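Local coordinates for protein Ent-copalyl diphosphate synthase (Streptomyces platensis, PDB 5BP8) that belongs to the mainly alpha-helical terpene cyclases and carries a region related to the C-terminal domain of squalene-hopene cyclase, at residues A[68-73]-A[494-499]; A[131-136]-A[175-180]; A[135-140]-A[196-201]; A[189-194]-A[254-259]. All coordinates share one frame; numbering follows the deposited sequence.

How the contacts relate
The centres of contacts 1 and 4 lie about 10 Å from the centre of the chain. The centres of contacts 2 and 3 lie farther out, about 23 Å from it. Contacts 1 and 4 are joined directly: Asp497 OD2 is 2.7 Å from His191 NE2, and Lys498 NZ forms a salt bridge with Glu194 OE2. Contacts 2 and 3 share Leu135 and Ala136 of helix 127-144, and their centres are about 8 Å apart. Arg177 NE reaches Val196 O between them. Segments 189-194 and 196-201 follow each other closely, which ties the two pairs together. Along the chain, contacts 2, 3 and 4 all fall inside the long loop closed by contact 1.

Contact 1 (A[68-73]-A[494-499]); sequences DGYGLV and LWHDKD
Tyr70 and His496 make the tight part of this contact. The phenol oxygen Tyr70 OH lies 2.7 Å from His496 NE2, and the two share a hydrogen bond in which either may be the donor. The nitrogen comes in at the edge of the tyrosine ring, close to its plane. Tyr70 CE1 also nears His496 NE2, at 3.4 Å. The two side chains cross at about a right angle, with NE2 at the OH-CE1 edge of the phenol. The ring centroids are 5.5 Å apart and the planes are turned by 43°, an oblique pairing. The first torsion of Tyr70, chi1 -80°, sets CG anti to the carbonyl carbon, beside the backbone N. His496 ND1 is also hydrogen-bonded, so both ring nitrogens are engaged, which should limit rotation of the ring.

The segments come from distant parts of the sequence. Gly69 to Leu72 form a type I turn that leads into helix 72-86. Segment 494-499 holds strand 495-496 of a small antiparallel hairpin with strand 500-501. Leu494 and Trp495 both face Tyr501 there, a classic beta bulge.

The other half is looser. Val73 points toward the hairpin, and its CG1 meets Lys498 O at 3.4 Å, a methyl against a carbonyl oxygen. The Lys498 side chain runs away to Glu194. Val73 itself is packed by Tyr32, Val127 and Val130. The touching residues are all buried. The chain is exposed beyond the contact, at Asp68, whose OD2 is held by Arg444 and Trp445.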
# COMPACT_ATOMS: atom_id res chain seq x y z
N ASP A 68 -15.90 5.33 4.03
CA ASP A 68 -15.30 5.87 5.26
C ASP A 68 -14.27 6.98 5.02
O ASP A 68 -13.33 7.20 5.81
CB ASP A 68 -14.71 4.73 6.11
CG ASP A 68 -15.73 3.70 6.52
OD1 ASP A 68 -16.90 4.07 6.63
OD2 ASP A 68 -15.39 2.52 6.69
N GLY A 69 -14.41 7.67 3.90
CA GLY A 69 -13.53 8.75 3.57
C GLY A 69 -12.38 8.34 2.67
O GLY A 69 -11.63 9.20 2.23
N TYR A 70 -12.25 7.04 2.36
CA TYR A 70 -11.20 6.60 1.48
C TYR A 70 -11.53 7.08 0.05
O TYR A 70 -10.72 6.92 -0.87
CB TYR A 70 -11.01 5.10 1.52
CG TYR A 70 -10.19 4.65 2.73
CD1 TYR A 70 -8.81 4.65 2.69
CD2 TYR A 70 -10.81 4.27 3.91
CE1 TYR A 70 -8.05 4.27 3.79
CE2 TYR A 70 -10.06 3.85 5.00
CZ TYR A 70 -8.68 3.86 4.95
OH TYR A 70 -7.90 3.47 6.03
N GLY A 71 -12.75 7.58 -0.15
CA GLY A 71 -13.11 8.17 -1.46
C GLY A 71 -12.58 9.56 -1.70
O GLY A 71 -12.57 10.05 -2.84
N LEU A 72 -12.14 10.25 -0.65
CA LEU A 72 -11.82 11.69 -0.80
C LEU A 72 -10.63 11.90 -1.74
O LEU A 72 -10.72 12.61 -2.76
CB LEU A 72 -11.56 12.33 0.56
CG LEU A 72 -11.08 13.80 0.54
CD1 LEU A 72 -12.06 14.68 -0.21
CD2 LEU A 72 -10.86 14.30 1.95
N VAL A 73 -9.50 11.25 -1.43
CA VAL A 73 -8.32 11.44 -2.30
C VAL A 73 -8.53 10.99 -3.76
O VAL A 73 -8.26 11.76 -4.71
CB VAL A 73 -7.07 10.81 -1.68
CG1 VAL A 73 -5.97 10.69 -2.71
CG2 VAL A 73 -6.65 11.61 -0.45
N LEU A 494 -6.19 -2.47 -0.05
CA LEU A 494 -6.34 -2.16 1.36
C LEU A 494 -5.08 -1.54 1.99
O LEU A 494 -5.12 -1.07 3.12
CB LEU A 494 -6.71 -3.43 2.12
CG LEU A 494 -8.01 -4.15 1.72
CD1 LEU A 494 -8.16 -5.41 2.53
CD2 LEU A 494 -9.20 -3.24 1.97
N TRP A 495 -3.96 -1.58 1.28
CA TRP A 495 -2.71 -1.02 1.77
C TRP A 495 -2.65 0.47 1.54
O TRP A 495 -2.93 0.93 0.42
CB TRP A 495 -1.52 -1.70 1.11
CG TRP A 495 -1.42 -3.15 1.44
CD1 TRP A 495 -2.24 -4.14 1.03
CD2 TRP A 495 -0.41 -3.76 2.25
NE1 TRP A 495 -1.83 -5.33 1.54
CE2 TRP A 495 -0.70 -5.13 2.29
CE3 TRP A 495 0.69 -3.28 2.95
CZ2 TRP A 495 0.07 -6.05 3.03
CZ3 TRP A 495 1.47 -4.20 3.70
CH2 TRP A 495 1.15 -5.56 3.71
N HIS A 496 -2.28 1.23 2.56
CA HIS A 496 -2.24 2.69 2.41
C HIS A 496 -1.14 3.19 1.49
O HIS A 496 0.04 2.87 1.67
CB HIS A 496 -2.09 3.39 3.76
CG HIS A 496 -3.32 3.36 4.61
ND1 HIS A 496 -3.34 3.84 5.90
CD2 HIS A 496 -4.56 2.87 4.37
CE1 HIS A 496 -4.54 3.66 6.42
NE2 HIS A 496 -5.31 3.09 5.50
N ASP A 497 -1.52 3.97 0.47
CA ASP A 497 -0.54 4.83 -0.20
C ASP A 497 -1.22 6.15 -0.55
O ASP A 497 -1.65 6.88 0.35
CB ASP A 497 0.16 4.11 -1.37
CG ASP A 497 1.25 4.96 -1.99
OD1 ASP A 497 1.92 5.70 -1.23
OD2 ASP A 497 1.37 5.02 -3.22
N LYS A 498 -1.33 6.51 -1.82
CA LYS A 498 -2.04 7.71 -2.17
C LYS A 498 -3.52 7.49 -1.90
O LYS A 498 -4.16 8.28 -1.20
CB LYS A 498 -1.81 8.05 -3.67
CG LYS A 498 -0.38 8.44 -4.02
CD LYS A 498 -0.01 9.82 -3.54
CE LYS A 498 1.48 10.08 -3.67
NZ LYS A 498 1.89 10.09 -5.10
N ASP A 499 -4.07 6.45 -2.52
CA ASP A 499 -5.37 5.90 -2.14
C ASP A 499 -5.02 4.60 -1.40
O ASP A 499 -4.19 4.65 -0.47
CB ASP A 499 -6.46 5.81 -3.25
CG ASP A 499 -6.01 5.18 -4.63
OD1 ASP A 499 -4.98 4.48 -4.72
OD2 ASP A 499 -6.77 5.40 -5.65

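Contact 2 (A[131-136]-A[175-180]); sequences APSLLA and GVREMT
Arg177 points from helix 171-179 toward Ser133 on helix 127-144. The helices stay well apart: the nearest CA atoms, those of Ser133 and Arg177, are 10.7 Å from each other. From CB, chi1 of -75° sets CG anti to the carbonyl carbon, and the extended chain spans the gap to NE. NE donates to Val196 O, its main polar partner. The helix on the far side of the gap is kinked at Pro132, whose N lacks a bond to the turn before. Ser133 follows directly after that kink. At the tip, Arg177 NH2 gives a hydrogen bond of 3.0 Å to the oxygen of water 1, which lies at the guanidinium edge in its plane. That water donates to Ser133 O at 2.9 Å, so it bridges the two segments. Arg177 NH2 also lies 3.3 Å from Ser133 OG, obliquely to the guanidinium, but the angle is too poor for a hydrogen bond. Ser133 OG bonds instead to Ala195 O, which also accepts a weak bond from Arg177 NH2.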
# COMPACT_ATOMS: atom_id res chain seq x y z
N ALA A 131 -4.17 16.14 -0.93
CA ALA A 131 -5.56 16.58 -0.91
C ALA A 131 -5.70 18.11 -1.11
O ALA A 131 -6.41 18.53 -2.03
CB ALA A 131 -6.26 16.10 0.34
N PRO A 132 -4.92 18.93 -0.36
CA PRO A 132 -5.04 20.37 -0.65
C PRO A 132 -4.51 20.76 -2.00
O PRO A 132 -5.01 21.71 -2.62
CB PRO A 132 -4.23 21.06 0.45
CG PRO A 132 -3.54 19.97 1.20
CD PRO A 132 -4.14 18.64 0.86
N SER A 133 -3.48 20.06 -2.48
CA SER A 133 -2.98 20.32 -3.81
C SER A 133 -4.06 20.18 -4.87
O SER A 133 -4.25 21.04 -5.74
CB SER A 133 -1.80 19.40 -4.12
OG SER A 133 -1.25 19.80 -5.35
N LEU A 134 -4.81 19.09 -4.79
CA LEU A 134 -5.84 18.79 -5.78
C LEU A 134 -7.05 19.72 -5.66
O LEU A 134 -7.62 20.17 -6.67
CB LEU A 134 -6.29 17.34 -5.63
CG LEU A 134 -5.23 16.36 -6.13
CD1 LEU A 134 -5.55 14.95 -5.73
CD2 LEU A 134 -5.03 16.44 -7.65
N LEU A 135 -7.44 19.97 -4.42
CA LEU A 135 -8.54 20.88 -4.15
C LEU A 135 -8.27 22.28 -4.75
O LEU A 135 -9.16 22.86 -5.38
CB LEU A 135 -8.81 20.97 -2.66
CG LEU A 135 -10.00 21.84 -2.23
CD1 LEU A 135 -11.26 21.36 -2.89
CD2 LEU A 135 -10.19 21.80 -0.72
N ALA A 136 -7.05 22.80 -4.57
CA ALA A 136 -6.68 24.10 -5.15
C ALA A 136 -6.72 24.05 -6.68
O ALA A 136 -7.23 24.99 -7.30
CB ALA A 136 -5.29 24.55 -4.68
N GLY A 175 4.30 25.68 2.88
CA GLY A 175 5.60 25.72 3.50
C GLY A 175 6.61 24.85 2.79
O GLY A 175 7.74 25.26 2.57
N VAL A 176 6.19 23.65 2.40
CA VAL A 176 7.08 22.74 1.73
C VAL A 176 7.38 23.23 0.34
O VAL A 176 8.52 23.13 -0.12
CB VAL A 176 6.54 21.31 1.74
CG1 VAL A 176 7.38 20.41 0.85
CG2 VAL A 176 6.51 20.79 3.17
N ARG A 177 6.39 23.83 -0.33
CA ARG A 177 6.66 24.46 -1.61
C ARG A 177 7.70 25.59 -1.49
O ARG A 177 8.62 25.68 -2.29
CB ARG A 177 5.37 24.99 -2.23
CG ARG A 177 4.51 23.88 -2.80
CD ARG A 177 3.16 24.39 -3.23
NE ARG A 177 2.45 23.40 -4.04
CZ ARG A 177 1.16 23.47 -4.36
NH1 ARG A 177 0.41 24.48 -3.92
NH2 ARG A 177 0.61 22.52 -5.12
N GLU A 178 7.57 26.44 -0.48
CA GLU A 178 8.54 27.50 -0.33
C GLU A 178 9.91 26.92 0.04
O GLU A 178 10.92 27.32 -0.54
CB GLU A 178 8.09 28.54 0.69
CG GLU A 178 9.10 29.69 0.75
CD GLU A 178 8.71 30.82 1.67
OE1 GLU A 178 7.65 30.74 2.34
OE2 GLU A 178 9.51 31.80 1.72
N MSE A 179 9.94 25.96 0.96
CA MSE A 179 11.21 25.36 1.37
C MSE A 179 11.94 24.77 0.18
O MSE A 179 13.16 24.91 0.07
CB MSE A 179 11.07 24.32 2.48
CG MSE A 179 12.44 23.87 3.02
SE MSE A 179 12.32 22.17 4.02
CE MSE A 179 12.16 20.94 2.49
N THR A 180 11.23 24.10 -0.72
CA THR A 180 11.85 23.39 -1.84
C THR A 180 12.30 24.30 -3.00
O THR A 180 12.79 23.80 -4.01
CB THR A 180 11.00 22.18 -2.32
OG1 THR A 180 9.67 22.59 -2.63
CG2 THR A 180 10.93 21.12 -1.25
O HOH W 1 -2.16 22.96 -6.09

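Contact 3 (A[135-140]-A[196-201]); sequences LADINT and VTRDGT
Asp137 and Arg198 meet with the same first torsion: in each, CG stands beside the backbone N and anti to the carbonyl carbon. Arg198 then bends at its third torsion, chi3 65°, and this bend brings NH1 to Asp137 OD2. The result is a salt bridge between helix 127-144 and the loop that follows helix 193-196, in a surface region of this largely helical fold. Arg198 NH1 donates to Asp137 OD2 at 3.1 Å, with an N-H...O angle of 156°. The oxygen lies at the guanidinium edge, nearly in its plane. Seen from the aspartate, however, the donor comes from above the carboxylate plane. One N-H meets one oxygen; the planes stand 70° apart, so the groups do not pair side by side. The side chains slide past each other in opposite directions.

Arg198 NH1 has a stronger partner in Glu80 of helix 72-86. NH1 alone serves both acids, Glu80 OE2 and Asp137 OD2, while NH2 bonds to Ser39 OG. Asp137 also packs on Glu80, and the shared arginine probably offsets the closeness of these two acids.

The Arg198 backbone is part of a tight bend. Thr197 OG1 accepts from Asp199 N, two residues on, an ST turn. Closer to the bridge, the aliphatic Arg198 CD passes 3.7 Å from Asp137 OD2.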
# COMPACT_ATOMS: atom_id res chain seq x y z
N LEU A 135 -7.44 19.97 -4.42
CA LEU A 135 -8.54 20.88 -4.15
C LEU A 135 -8.27 22.28 -4.75
O LEU A 135 -9.16 22.86 -5.38
CB LEU A 135 -8.81 20.97 -2.66
CG LEU A 135 -10.00 21.84 -2.23
CD1 LEU A 135 -11.26 21.36 -2.89
CD2 LEU A 135 -10.19 21.80 -0.72
N ALA A 136 -7.05 22.80 -4.57
CA ALA A 136 -6.68 24.10 -5.15
C ALA A 136 -6.72 24.05 -6.68
O ALA A 136 -7.23 24.99 -7.30
CB ALA A 136 -5.29 24.55 -4.68
N ASP A 137 -6.26 22.96 -7.29
CA ASP A 137 -6.30 22.87 -8.76
C ASP A 137 -7.74 22.76 -9.26
O ASP A 137 -8.08 23.35 -10.29
CB ASP A 137 -5.46 21.69 -9.28
CG ASP A 137 -3.96 22.01 -9.31
OD1 ASP A 137 -3.59 23.21 -9.27
OD2 ASP A 137 -3.16 21.06 -9.44
N ILE A 138 -8.57 22.02 -8.53
CA ILE A 138 -10.00 21.94 -8.87
C ILE A 138 -10.63 23.34 -8.83
O ILE A 138 -11.27 23.77 -9.79
CB ILE A 138 -10.76 20.99 -7.94
CG1 ILE A 138 -10.34 19.54 -8.26
CG2 ILE A 138 -12.28 21.16 -8.12
CD1 ILE A 138 -10.81 18.54 -7.21
N ASN A 139 -10.37 24.08 -7.77
CA ASN A 139 -10.95 25.40 -7.66
C ASN A 139 -10.47 26.34 -8.77
O ASN A 139 -11.25 27.11 -9.30
CB ASN A 139 -10.72 25.99 -6.27
CG ASN A 139 -11.65 25.39 -5.26
OD1 ASN A 139 -12.79 25.05 -5.60
ND2 ASN A 139 -11.19 25.25 -4.02
N THR A 140 -9.21 26.21 -9.16
CA THR A 140 -8.69 26.96 -10.30
C THR A 140 -9.44 26.64 -11.58
O THR A 140 -9.85 27.56 -12.33
CB THR A 140 -7.17 26.74 -10.45
OG1 THR A 140 -6.54 27.26 -9.27
CG2 THR A 140 -6.62 27.44 -11.65
N VAL A 196 3.44 18.66 -4.74
CA VAL A 196 4.26 19.83 -4.58
C VAL A 196 4.26 20.67 -5.85
O VAL A 196 4.13 21.90 -5.78
CB VAL A 196 5.70 19.42 -4.18
CG1 VAL A 196 6.57 20.63 -4.00
CG2 VAL A 196 5.67 18.58 -2.90
N THR A 197 4.35 20.01 -7.00
CA THR A 197 4.41 20.69 -8.27
C THR A 197 3.90 19.79 -9.37
O THR A 197 4.13 18.60 -9.33
CB THR A 197 5.85 21.15 -8.64
OG1 THR A 197 5.83 21.86 -9.90
CG2 THR A 197 6.81 19.99 -8.73
N ARG A 198 3.21 20.39 -10.35
CA ARG A 198 2.74 19.66 -11.52
C ARG A 198 3.85 19.43 -12.52
O ARG A 198 3.72 18.57 -13.40
CB ARG A 198 1.61 20.43 -12.22
CG ARG A 198 0.38 20.58 -11.37
CD ARG A 198 -0.66 21.39 -12.10
NE ARG A 198 -1.11 20.66 -13.28
CZ ARG A 198 -2.20 19.89 -13.33
NH1 ARG A 198 -2.97 19.69 -12.26
NH2 ARG A 198 -2.51 19.30 -14.46
N ASP A 199 4.91 20.24 -12.43
CA ASP A 199 5.98 20.24 -13.41
C ASP A 199 7.20 20.86 -12.75
O ASP A 199 7.31 22.07 -12.66
CB ASP A 199 5.55 21.04 -14.66
CG ASP A 199 6.59 21.03 -15.75
OD1 ASP A 199 7.78 20.77 -15.48
OD2 ASP A 199 6.22 21.34 -16.92
N GLY A 200 8.07 20.02 -12.25
CA GLY A 200 9.28 20.48 -11.56
C GLY A 200 9.98 19.34 -10.86
O GLY A 200 9.47 18.24 -10.81
N THR A 201 11.17 19.60 -10.34
CA THR A 201 12.02 18.52 -9.82
C THR A 201 12.20 18.62 -8.32
O THR A 201 12.16 17.60 -7.62
CB THR A 201 13.38 18.51 -10.53
OG1 THR A 201 13.97 19.82 -10.43
CG2 THR A 201 13.16 18.19 -12.01

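Contact 4 (A[189-194]-A[254-259]); sequences LWHTLE and PSITPI
His191 meets Ser255 and Ile256 with one corner of its imidazole. Segment 189-194 runs into the weakly bonded start of helix 193-196. Segment 254-259 is the irregular loop between helices 237-249 and 260-274, with a cis peptide before Pro258 and Ile259 at the N-cap position of the later helix.

Among the polar approaches, His191 CE1 lies 3.0 Å from Ser255 O, a close meeting of a ring carbon and a backbone carbonyl oxygen. His191 NE2 is 3.3 Å from Ser255 O, but the angle is too poor for a hydrogen bond. The oxygen comes in obliquely to the ring.

The nonpolar contact is smaller. His191 CE1 is 3.9 Å from Ile256 CB and 4.1 Å from Ile256 CG1. The two side chains cross at about a right angle. His191 CG stands anti to its backbone N, chi1 -169°, which aims the ring at the other segment.

Hydrogen bonds come from outside the two segments. His191 ND1 bonds to Gly218 O, and NE2 to Asp497 OD2. The same Asp497 OD2 also bonds to Ser255 OG, so one carboxylate oxygen ties both segments together.

The two nitrogen bonds should hold the ring's rotation. Gly218 O is a carbonyl oxygen and can only accept, so ND1 must be the donor there. The arrangement places CE1, a ring carbon between two nitrogens and so probably polarised, against the partly negative oxygen of Ser255.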
# COMPACT_ATOMS: atom_id res chain seq x y z
N LEU A 189 9.31 12.02 0.66
CA LEU A 189 8.25 12.75 -0.05
C LEU A 189 8.45 12.80 -1.56
O LEU A 189 7.62 13.36 -2.26
CB LEU A 189 8.15 14.19 0.49
CG LEU A 189 7.69 14.23 1.98
CD1 LEU A 189 7.76 15.65 2.51
CD2 LEU A 189 6.29 13.66 2.14
N TRP A 190 9.52 12.22 -2.09
CA TRP A 190 9.64 12.15 -3.55
C TRP A 190 8.47 11.41 -4.18
O TRP A 190 8.04 11.74 -5.28
CB TRP A 190 10.93 11.44 -3.96
CG TRP A 190 12.19 12.20 -3.59
CD1 TRP A 190 12.27 13.45 -2.99
CD2 TRP A 190 13.55 11.76 -3.79
NE1 TRP A 190 13.61 13.79 -2.80
CE2 TRP A 190 14.40 12.78 -3.28
CE3 TRP A 190 14.12 10.60 -4.29
CZ2 TRP A 190 15.79 12.68 -3.32
CZ3 TRP A 190 15.50 10.49 -4.31
CH2 TRP A 190 16.32 11.53 -3.83
N HIS A 191 7.97 10.40 -3.48
CA HIS A 191 6.80 9.64 -3.90
C HIS A 191 5.56 10.53 -4.12
O HIS A 191 4.65 10.12 -4.86
CB HIS A 191 6.48 8.59 -2.84
CG HIS A 191 5.47 7.59 -3.28
ND1 HIS A 191 5.75 6.61 -4.21
CD2 HIS A 191 4.17 7.41 -2.95
CE1 HIS A 191 4.67 5.88 -4.43
NE2 HIS A 191 3.70 6.35 -3.67
N THR A 192 5.55 11.72 -3.50
CA THR A 192 4.41 12.63 -3.56
C THR A 192 4.76 13.97 -4.26
O THR A 192 4.07 15.00 -4.09
CB THR A 192 3.75 12.80 -2.17
OG1 THR A 192 2.51 13.53 -2.30
CG2 THR A 192 4.59 13.46 -1.23
N LEU A 193 5.78 13.93 -5.10
CA LEU A 193 6.25 15.14 -5.76
C LEU A 193 5.12 15.90 -6.48
O LEU A 193 5.11 17.12 -6.48
CB LEU A 193 7.36 14.81 -6.76
CG LEU A 193 7.91 15.95 -7.64
CD1 LEU A 193 8.54 17.05 -6.79
CD2 LEU A 193 8.93 15.41 -8.64
N GLU A 194 4.18 15.17 -7.07
CA GLU A 194 3.12 15.80 -7.90
C GLU A 194 2.19 16.69 -7.10
O GLU A 194 1.48 17.53 -7.65
CB GLU A 194 2.31 14.72 -8.67
CG GLU A 194 1.20 14.02 -7.89
CD GLU A 194 1.67 12.91 -6.95
OE1 GLU A 194 2.91 12.72 -6.79
OE2 GLU A 194 0.78 12.21 -6.40
N PRO A 254 -0.81 1.56 -11.13
CA PRO A 254 -0.78 1.57 -9.67
C PRO A 254 -0.12 2.86 -9.16
O PRO A 254 0.52 3.59 -9.94
CB PRO A 254 0.11 0.39 -9.35
CG PRO A 254 1.11 0.40 -10.47
CD PRO A 254 0.27 0.71 -11.67
N SER A 255 -0.22 3.12 -7.87
CA SER A 255 0.38 4.32 -7.26
C SER A 255 1.82 4.10 -6.77
O SER A 255 2.54 5.05 -6.44
CB SER A 255 -0.50 4.81 -6.10
OG SER A 255 -0.45 3.92 -4.99
N ILE A 256 2.22 2.83 -6.71
CA ILE A 256 3.55 2.44 -6.27
C ILE A 256 4.01 1.26 -7.10
O ILE A 256 3.28 0.25 -7.20
CB ILE A 256 3.61 2.17 -4.74
CG1 ILE A 256 5.04 1.84 -4.31
CG2 ILE A 256 2.63 1.11 -4.32
CD1 ILE A 256 5.23 1.81 -2.80
N THR A 257 5.14 1.43 -7.78
CA THR A 257 5.76 0.36 -8.57
C THR A 257 7.17 0.78 -8.92
O THR A 257 7.39 1.93 -9.27
CB THR A 257 4.94 -0.01 -9.82
OG1 THR A 257 5.52 -1.17 -10.45
CG2 THR A 257 4.85 1.16 -10.80
N PRO A 258 8.15 -0.12 -8.77
CA PRO A 258 8.09 -1.47 -8.24
C PRO A 258 7.91 -1.51 -6.72
O PRO A 258 8.06 -0.48 -6.03
CB PRO A 258 9.49 -2.07 -8.57
CG PRO A 258 10.29 -0.99 -9.14
CD PRO A 258 9.52 0.30 -9.15
N ILE A 259 7.61 -2.71 -6.24
CA ILE A 259 7.58 -3.04 -4.81
C ILE A 259 8.42 -4.31 -4.53
O ILE A 259 8.16 -5.06 -3.60
CB ILE A 259 6.14 -3.27 -4.31
CG1 ILE A 259 5.42 -4.39 -5.09
CG2 ILE A 259 5.35 -1.98 -4.34
CD1 ILE A 259 4.27 -4.96 -4.31